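Local coordinates for protein ArtJ (Geobacillus stearothermophilus, PDB 2PVU) that binds arginine, lysine or histidine and probably delivers it to the cognate ATP-binding cassette transporter Art(MP)2 for uptake, at residues Y124-G136 against L185-N197. Sequence-based numbering, arbitrary orientation.
Sequences YFEATQVILVKQG and LLNGGVDAVITDN. With LYS (lysine), chain E; SO4 (sulfate ion), chain C.
Leu132 and Val193 form a hydrogen-bonded antiparallel pair in the buried middle of the contact, Leu132 N giving to Val193 O at 2.8 Å in a nearly straight bond and Val193 N answering to Leu132 O. Val130 and Thr195 repeat the pattern two residues along. Packing is close here: Leu132, its CG anti to the backbone N (chi1 -178°), rests CG on Leu185 CD2 at 3.7 Å, while Ile131 CG2 and Val133 CG1 both reach Ala192 CB from the other face. Helix 197-206 covers the Leu132 face through Ala200 and Val204.

The two strands belong to the mixed sheet of one lobe of a family 3 solute-binding protein, and 125-134 probably serves as one of the connections between the lobes, as in other members of the family; the bound lysine sits where strand 192-196 ends. There Gln129, bent at chi2 (-50°), brings NE2 to 2.9 Å from Asp196 OD1. The acceptor lies close to the amide plane, but the carboxylate is met from above its own plane, the two planes standing 82° apart. Asp196 OD2 meanwhile takes the ligand's alpha-amino N at 2.8 Å and the hydroxyl of Tyr226, so Gln129, whose NE2 also bonds Glu224, lies in the second shell and probably helps to position the carboxylate. Just beyond, Asn197 N donates to Thr128 O, and its OD1 accepts from Thr128 N at 3.0 Å, from above the carbonyl plane. A water links Asn197 ND2 to Glu126 O.

Toward the other end the fit slackens. Lys134 is partly exposed, its chain extended beyond CG, and NZ donates to Leu186 O (2.8 Å) where helix 178-186 gives way to the turn at Asn187 and Gly188. A water accepts from Lys134 N and donates to Asp191 O, bridging the segments where the direct backbone bonds have stopped.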
ATOM      1  N   TYR A 124     -10.328   4.222   0.013  1.00 20.58           N
ATOM      2  CA  TYR A 124     -10.034   5.105   1.140  1.00 19.87           C
ATOM      3  C   TYR A 124      -8.796   5.958   0.933  1.00 19.91           C
ATOM      4  O   TYR A 124      -8.391   6.683   1.842  1.00 21.25           O
ATOM      5  CB  TYR A 124      -9.915   4.282   2.458  1.00 19.62           C
ATOM      6  CG  TYR A 124      -8.649   3.406   2.564  1.00 19.51           C
ATOM      7  CD1 TYR A 124      -7.406   3.954   2.912  1.00 20.78           C
ATOM      8  CD2 TYR A 124      -8.714   2.040   2.298  1.00 19.54           C
ATOM      9  CE1 TYR A 124      -6.215   3.146   3.001  1.00 21.72           C
ATOM     10  CE2 TYR A 124      -7.544   1.218   2.359  1.00 20.94           C
ATOM     11  CZ  TYR A 124      -6.326   1.757   2.713  1.00 21.21           C
ATOM     12  OH  TYR A 124      -5.210   0.939   2.787  1.00 19.86           O
ATOM     13  N   PHE A 125      -8.145   5.870  -0.219  1.00 20.64           N
ATOM     14  CA  PHE A 125      -6.901   6.671  -0.453  1.00 20.64           C
ATOM     15  C   PHE A 125      -6.668   6.690  -1.949  1.00 21.40           C
ATOM     16  O   PHE A 125      -7.050   5.746  -2.628  1.00 21.63           O
ATOM     17  CB  PHE A 125      -5.710   5.955   0.227  1.00 21.62           C
ATOM     18  CG  PHE A 125      -4.613   6.889   0.654  1.00 22.42           C
ATOM     19  CD1 PHE A 125      -4.700   7.547   1.880  1.00 24.06           C
ATOM     20  CD2 PHE A 125      -3.509   7.114  -0.168  1.00 24.41           C
ATOM     21  CE1 PHE A 125      -3.664   8.441   2.290  1.00 24.24           C
ATOM     22  CE2 PHE A 125      -2.466   7.993   0.236  1.00 22.98           C
ATOM     23  CZ  PHE A 125      -2.570   8.656   1.477  1.00 23.99           C
ATOM     24  N   GLU A 126      -6.048   7.762  -2.467  1.00 20.94           N
ATOM     25  CA  GLU A 126      -5.639   7.768  -3.878  0.50 21.12           C
ATOM     26  C   GLU A 126      -4.133   7.917  -3.939  1.00 21.96           C
ATOM     27  O   GLU A 126      -3.519   8.686  -3.155  1.00 22.25           O
ATOM     28  CB  GLU A 126      -6.319   8.864  -4.718  0.50 21.08           C
ATOM     29  CG  GLU A 126      -6.048   8.689  -6.247  0.50 18.74           C
ATOM     30  CD  GLU A 126      -6.626   9.810  -7.135  0.50 21.62           C
ATOM     31  OE1 GLU A 126      -7.212  10.763  -6.603  0.50 19.73           O
ATOM     32  OE2 GLU A 126      -6.495   9.715  -8.380  0.50 20.87           O
ATOM     33  N   ALA A 127      -3.539   7.170  -4.856  1.00 21.17           N
ATOM     34  CA  ALA A 127      -2.077   7.092  -4.961  1.00 21.39           C
ATOM     35  C   ALA A 127      -1.637   6.933  -6.418  1.00 21.36           C
ATOM     36  O   ALA A 127      -2.466   6.805  -7.312  1.00 21.75           O
ATOM     37  CB  ALA A 127      -1.587   5.874  -4.119  1.00 21.36           C
ATOM     38  N   THR A 128      -0.310   6.912  -6.634  1.00 19.86           N
ATOM     39  CA  THR A 128       0.206   6.599  -7.942  1.00 20.81           C
ATOM     40  C   THR A 128       1.595   5.980  -7.728  1.00 21.19           C
ATOM     41  O   THR A 128       2.222   6.209  -6.705  1.00 20.56           O
ATOM     42  CB  THR A 128       0.317   7.869  -8.845  1.00 21.99           C
ATOM     43  OG1 THR A 128       0.831   7.493 -10.123  1.00 23.48           O
ATOM     44  CG2 THR A 128       1.238   8.916  -8.221  1.00 20.22           C
ATOM     45  N   GLN A 129       2.039   5.202  -8.694  1.00 20.49           N
ATOM     46  CA  GLN A 129       3.425   4.741  -8.682  1.00 21.54           C
ATOM     47  C   GLN A 129       4.317   5.947  -9.016  1.00 22.16           C
ATOM     48  O   GLN A 129       3.912   6.855  -9.757  1.00 22.16           O
ATOM     49  CB  GLN A 129       3.661   3.646  -9.727  1.00 21.41           C
ATOM     50  CG  GLN A 129       2.944   2.368  -9.471  1.00 24.42           C
ATOM     51  CD  GLN A 129       3.157   1.866  -8.041  1.00 24.21           C
ATOM     52  OE1 GLN A 129       4.245   1.385  -7.665  1.00 23.80           O
ATOM     53  NE2 GLN A 129       2.130   1.987  -7.246  1.00 24.89           N
ATOM     54  N   VAL A 130       5.541   5.904  -8.500  1.00 21.67           N
ATOM     55  CA  VAL A 130       6.549   6.898  -8.843  1.00 21.14           C
ATOM     56  C   VAL A 130       7.845   6.137  -8.988  1.00 21.38           C
ATOM     57  O   VAL A 130       7.924   4.981  -8.617  1.00 20.67           O
ATOM     58  CB  VAL A 130       6.679   7.977  -7.718  1.00 21.03           C
ATOM     59  CG1 VAL A 130       5.376   8.821  -7.548  1.00 22.88           C
ATOM     60  CG2 VAL A 130       7.064   7.338  -6.437  1.00 21.89           C
ATOM     61  N   ILE A 131       8.883   6.827  -9.441  1.00 21.53           N
ATOM     62  CA  ILE A 131      10.220   6.243  -9.520  1.00 22.13           C
ATOM     63  C   ILE A 131      11.092   6.810  -8.411  1.00 22.20           C
ATOM     64  O   ILE A 131      11.153   8.030  -8.194  1.00 21.25           O
ATOM     65  CB  ILE A 131      10.850   6.563 -10.875  1.00 22.26           C
ATOM     66  CG1 ILE A 131       9.979   6.010 -11.989  1.00 23.55           C
ATOM     67  CG2 ILE A 131      12.307   5.995 -11.017  1.00 23.75           C
ATOM     68  CD1 ILE A 131      10.171   6.757 -13.321  1.00 24.94           C
ATOM     69  N   LEU A 132      11.763   5.918  -7.704  1.00 21.19           N
ATOM     70  CA  LEU A 132      12.701   6.312  -6.681  1.00 21.57           C
ATOM     71  C   LEU A 132      14.121   6.001  -7.205  1.00 21.54           C
ATOM     72  O   LEU A 132      14.386   4.895  -7.639  1.00 20.75           O
ATOM     73  CB  LEU A 132      12.415   5.521  -5.395  1.00 21.72           C
ATOM     74  CG  LEU A 132      13.258   5.811  -4.161  1.00 24.74           C
ATOM     75  CD1 LEU A 132      12.992   7.191  -3.571  1.00 23.35           C
ATOM     76  CD2 LEU A 132      12.957   4.751  -3.134  1.00 26.76           C
ATOM     77  N   VAL A 133      15.001   6.985  -7.154  1.00 21.77           N
ATOM     78  CA  VAL A 133      16.376   6.856  -7.672  1.00 22.04           C
ATOM     79  C   VAL A 133      17.352   7.574  -6.737  1.00 22.66           C
ATOM     80  O   VAL A 133      16.948   8.363  -5.887  1.00 23.67           O
ATOM     81  CB  VAL A 133      16.536   7.478  -9.105  1.00 21.99           C
ATOM     82  CG1 VAL A 133      15.818   6.641 -10.183  1.00 23.76           C
ATOM     83  CG2 VAL A 133      16.101   8.969  -9.154  1.00 21.10           C
ATOM     84  N   LYS A 134      18.643   7.295  -6.893  1.00 22.69           N
ATOM     85  CA  LYS A 134      19.647   8.090  -6.213  1.00 22.16           C
ATOM     86  C   LYS A 134      19.736   9.455  -6.879  1.00 22.90           C
ATOM     87  O   LYS A 134      19.528   9.581  -8.089  1.00 21.92           O
ATOM     88  CB  LYS A 134      21.001   7.397  -6.281  1.00 23.32           C
ATOM     89  CG  LYS A 134      21.057   6.123  -5.467  1.00 22.63           C
ATOM     90  CD  LYS A 134      22.473   5.564  -5.458  1.00 29.93           C
ATOM     91  CE  LYS A 134      22.524   4.344  -4.527  1.00 30.44           C
ATOM     92  NZ  LYS A 134      23.886   3.715  -4.398  1.00 33.92           N
ATOM     93  N   GLN A 135      20.019  10.495  -6.103  1.00 23.09           N
ATOM     94  CA  GLN A 135      20.258  11.793  -6.725  1.00 24.62           C
ATOM     95  C   GLN A 135      21.500  11.568  -7.583  1.00 24.14           C
ATOM     96  O   GLN A 135      22.420  10.849  -7.179  1.00 24.66           O
ATOM     97  CB  GLN A 135      20.505  12.878  -5.683  1.00 25.25           C
ATOM     98  CG  GLN A 135      19.246  13.289  -4.903  1.00 27.86           C
ATOM     99  CD  GLN A 135      19.577  13.931  -3.556  1.00 31.10           C
ATOM    100  OE1 GLN A 135      18.812  13.804  -2.597  1.00 34.38           O
ATOM    101  NE2 GLN A 135      20.737  14.588  -3.467  1.00 31.71           N
ATOM    102  N   GLY A 136      21.502  12.126  -8.777  1.00 24.09           N
ATOM    103  CA  GLY A 136      22.625  11.824  -9.692  1.00 22.99           C
ATOM    104  C   GLY A 136      22.138  10.917 -10.801  1.00 21.77           C
ATOM    105  O   GLY A 136      22.748  10.849 -11.855  1.00 22.05           O
ATOM    106  N   LEU A 185      18.258  -0.592  -4.013  1.00 20.90           N
ATOM    107  CA  LEU A 185      18.560   0.702  -4.662  1.00 21.03           C
ATOM    108  C   LEU A 185      19.797   1.315  -3.999  1.00 21.11           C
ATOM    109  O   LEU A 185      20.731   1.733  -4.672  1.00 21.90           O
ATOM    110  CB  LEU A 185      17.371   1.670  -4.553  1.00 19.68           C
ATOM    111  CG  LEU A 185      17.605   3.057  -5.130  1.00 21.36           C
ATOM    112  CD1 LEU A 185      17.900   2.984  -6.668  1.00 21.95           C
ATOM    113  CD2 LEU A 185      16.386   3.952  -4.810  1.00 21.83           C
ATOM    114  N   LEU A 186      19.806   1.349  -2.671  1.00 21.85           N
ATOM    115  CA  LEU A 186      20.892   1.981  -1.916  1.00 21.15           C
ATOM    116  C   LEU A 186      22.265   1.323  -2.152  1.00 21.60           C
ATOM    117  O   LEU A 186      23.289   2.013  -2.268  1.00 21.44           O
ATOM    118  CB  LEU A 186      20.558   2.026  -0.419  1.00 21.77           C
ATOM    119  CG  LEU A 186      19.327   2.840  -0.010  1.00 25.02           C
ATOM    120  CD1 LEU A 186      19.082   2.570   1.450  1.00 27.67           C
ATOM    121  CD2 LEU A 186      19.507   4.306  -0.259  1.00 26.96           C
ATOM    122  N   ASN A 187      22.285   0.002  -2.279  1.00 21.57           N
ATOM    123  CA  ASN A 187      23.543  -0.705  -2.423  1.00 21.58           C
ATOM    124  C   ASN A 187      23.952  -0.908  -3.898  1.00 21.87           C
ATOM    125  O   ASN A 187      24.959  -1.574  -4.208  1.00 22.72           O
ATOM    126  CB  ASN A 187      23.520  -2.025  -1.637  1.00 21.01           C
ATOM    127  CG  ASN A 187      22.595  -3.068  -2.256  1.00 20.19           C
ATOM    128  OD1 ASN A 187      22.262  -3.006  -3.446  1.00 21.45           O
ATOM    129  ND2 ASN A 187      22.224  -4.067  -1.463  1.00 23.17           N
ATOM    130  N   GLY A 188      23.187  -0.310  -4.796  1.00 22.34           N
ATOM    131  CA  GLY A 188      23.488  -0.364  -6.214  1.00 22.09           C
ATOM    132  C   GLY A 188      23.075  -1.640  -6.928  1.00 22.60           C
ATOM    133  O   GLY A 188      23.431  -1.848  -8.096  1.00 23.65           O
ATOM    134  N   GLY A 189      22.344  -2.511  -6.252  1.00 19.98           N
ATOM    135  CA  GLY A 189      21.836  -3.713  -6.907  1.00 22.08           C
ATOM    136  C   GLY A 189      20.805  -3.405  -7.996  1.00 22.48           C
ATOM    137  O   GLY A 189      20.670  -4.150  -8.973  1.00 23.40           O
ATOM    138  N   VAL A 190      20.058  -2.321  -7.815  1.00 22.29           N
ATOM    139  CA  VAL A 190      19.142  -1.849  -8.868  1.00 21.89           C
ATOM    140  C   VAL A 190      19.394  -0.365  -9.125  1.00 21.59           C
ATOM    141  O   VAL A 190      19.951   0.345  -8.259  1.00 22.30           O
ATOM    142  CB  VAL A 190      17.614  -2.119  -8.567  1.00 21.58           C
ATOM    143  CG1 VAL A 190      17.382  -3.619  -8.319  1.00 21.85           C
ATOM    144  CG2 VAL A 190      17.129  -1.273  -7.384  1.00 21.63           C
ATOM    145  N   ASP A 191      18.957   0.074 -10.294  1.00 21.25           N
ATOM    146  CA  ASP A 191      19.119   1.467 -10.786  1.00 21.89           C
ATOM    147  C   ASP A 191      17.949   2.370 -10.354  1.00 21.55           C
ATOM    148  O   ASP A 191      18.080   3.599 -10.322  1.00 22.28           O
ATOM    149  CB  ASP A 191      19.182   1.481 -12.310  1.00 22.12           C
ATOM    150  CG  ASP A 191      20.360   0.713 -12.858  1.00 24.68           C
ATOM    151  OD1 ASP A 191      21.460   0.851 -12.293  1.00 28.07           O
ATOM    152  OD2 ASP A 191      20.189  -0.013 -13.860  1.00 27.86           O
ATOM    153  N   ALA A 192      16.816   1.763 -10.016  1.00 21.54           N
ATOM    154  CA  ALA A 192      15.599   2.498  -9.702  1.00 20.57           C
ATOM    155  C   ALA A 192      14.642   1.532  -9.033  1.00 19.92           C
ATOM    156  O   ALA A 192      14.720   0.303  -9.254  1.00 20.45           O
ATOM    157  CB  ALA A 192      14.956   3.022 -10.996  1.00 20.37           C
ATOM    158  N   VAL A 193      13.725   2.100  -8.246  1.00 20.00           N
ATOM    159  CA  VAL A 193      12.619   1.342  -7.623  1.00 19.45           C
ATOM    160  C   VAL A 193      11.303   1.995  -8.055  1.00 20.13           C
ATOM    161  O   VAL A 193      11.200   3.261  -8.143  1.00 20.60           O
ATOM    162  CB  VAL A 193      12.777   1.319  -6.072  1.00 19.66           C
ATOM    163  CG1 VAL A 193      11.429   0.857  -5.353  1.00 21.63           C
ATOM    164  CG2 VAL A 193      13.930   0.369  -5.686  1.00 18.74           C
ATOM    165  N   ILE A 194      10.305   1.176  -8.385  1.00 20.84           N
ATOM    166  CA  ILE A 194       8.973   1.744  -8.646  1.00 20.80           C
ATOM    167  C   ILE A 194       8.115   1.329  -7.462  1.00 21.51           C
ATOM    168  O   ILE A 194       7.976   0.129  -7.157  1.00 20.83           O
ATOM    169  CB  ILE A 194       8.369   1.286  -9.979  1.00 20.85           C
ATOM    170  CG1 ILE A 194       9.258   1.771 -11.149  1.00 19.11           C
ATOM    171  CG2 ILE A 194       6.924   1.836 -10.148  1.00 19.06           C
ATOM    172  CD1 ILE A 194       8.833   1.214 -12.527  1.00 22.18           C
ATOM    173  N   THR A 195       7.582   2.330  -6.780  1.00 21.14           N
ATOM    174  CA  THR A 195       6.706   2.097  -5.618  1.00 22.31           C
ATOM    175  C   THR A 195       5.693   3.229  -5.463  1.00 22.97           C
ATOM    176  O   THR A 195       5.669   4.139  -6.267  1.00 21.87           O
ATOM    177  CB  THR A 195       7.515   1.862  -4.315  1.00 23.96           C
ATOM    178  OG1 THR A 195       6.639   1.326  -3.298  1.00 24.07           O
ATOM    179  CG2 THR A 195       8.196   3.154  -3.838  1.00 23.39           C
ATOM    180  N   ASP A 196       4.912   3.186  -4.378  1.00 22.42           N
ATOM    181  CA  ASP A 196       3.786   4.118  -4.209  1.00 22.87           C
ATOM    182  C   ASP A 196       4.284   5.477  -3.776  1.00 21.73           C
ATOM    183  O   ASP A 196       5.246   5.568  -2.998  1.00 21.74           O
ATOM    184  CB  ASP A 196       2.796   3.555  -3.174  1.00 22.03           C
ATOM    185  CG  ASP A 196       2.058   2.307  -3.662  1.00 26.96           C
ATOM    186  OD1 ASP A 196       2.659   1.515  -4.393  1.00 25.35           O
ATOM    187  OD2 ASP A 196       0.879   2.081  -3.297  1.00 26.62           O
ATOM    188  N   ASN A 197       3.592   6.523  -4.247  1.00 21.67           N
ATOM    189  CA  ASN A 197       4.038   7.892  -4.038  1.00 22.10           C
ATOM    190  C   ASN A 197       4.275   8.254  -2.568  1.00 22.38           C
ATOM    191  O   ASN A 197       5.287   8.885  -2.280  1.00 23.04           O
ATOM    192  CB  ASN A 197       3.101   8.925  -4.704  1.00 21.91           C
ATOM    193  CG  ASN A 197       1.712   8.921  -4.092  1.00 25.21           C
ATOM    194  OD1 ASN A 197       1.011   7.921  -4.138  1.00 23.48           O
ATOM    195  ND2 ASN A 197       1.329  10.032  -3.492  1.00 30.12           N
TER
HETATM  196  N   LYS E 301      -0.441  -0.299  -3.861  1.00 18.22           N
HETATM  197  CA  LYS E 301       0.466  -1.286  -4.537  1.00 18.47           C
HETATM  198  C   LYS E 301      -0.296  -2.596  -4.775  1.00 18.55           C
HETATM  199  O   LYS E 301       0.208  -3.494  -5.433  1.00 18.43           O
HETATM  200  CB  LYS E 301       1.686  -1.565  -3.667  1.00 17.63           C
HETATM  201  CG  LYS E 301       1.291  -2.122  -2.278  1.00 18.32           C
HETATM  202  CD  LYS E 301       2.472  -2.856  -1.608  1.00 16.58           C
HETATM  203  CE  LYS E 301       2.244  -2.919  -0.105  1.00 21.26           C
HETATM  204  NZ  LYS E 301       3.310  -3.824   0.586  1.00 22.20           N
HETATM  205  OXT LYS E 301      -1.433  -2.780  -4.286  1.00 18.05           O
HETATM  206  S   SO4 C 253      -6.172  11.672  -0.444  1.00 53.62           S
HETATM  207  O1  SO4 C 253      -5.449  11.531   0.811  1.00 52.70           O
HETATM  208  O2  SO4 C 253      -5.295  10.950  -1.431  1.00 41.16           O
HETATM  209  O3  SO4 C 253      -6.297  13.135  -0.691  1.00 35.58           O
HETATM  210  O4  SO4 C 253      -7.506  11.024  -0.292  1.00 45.05           O
HETATM  211  O   HOH W   1      -1.436  10.395  -2.336  1.00 27.75           O
HETATM  212  O   HOH W   2      19.677   5.205  -8.916  1.00 25.36           O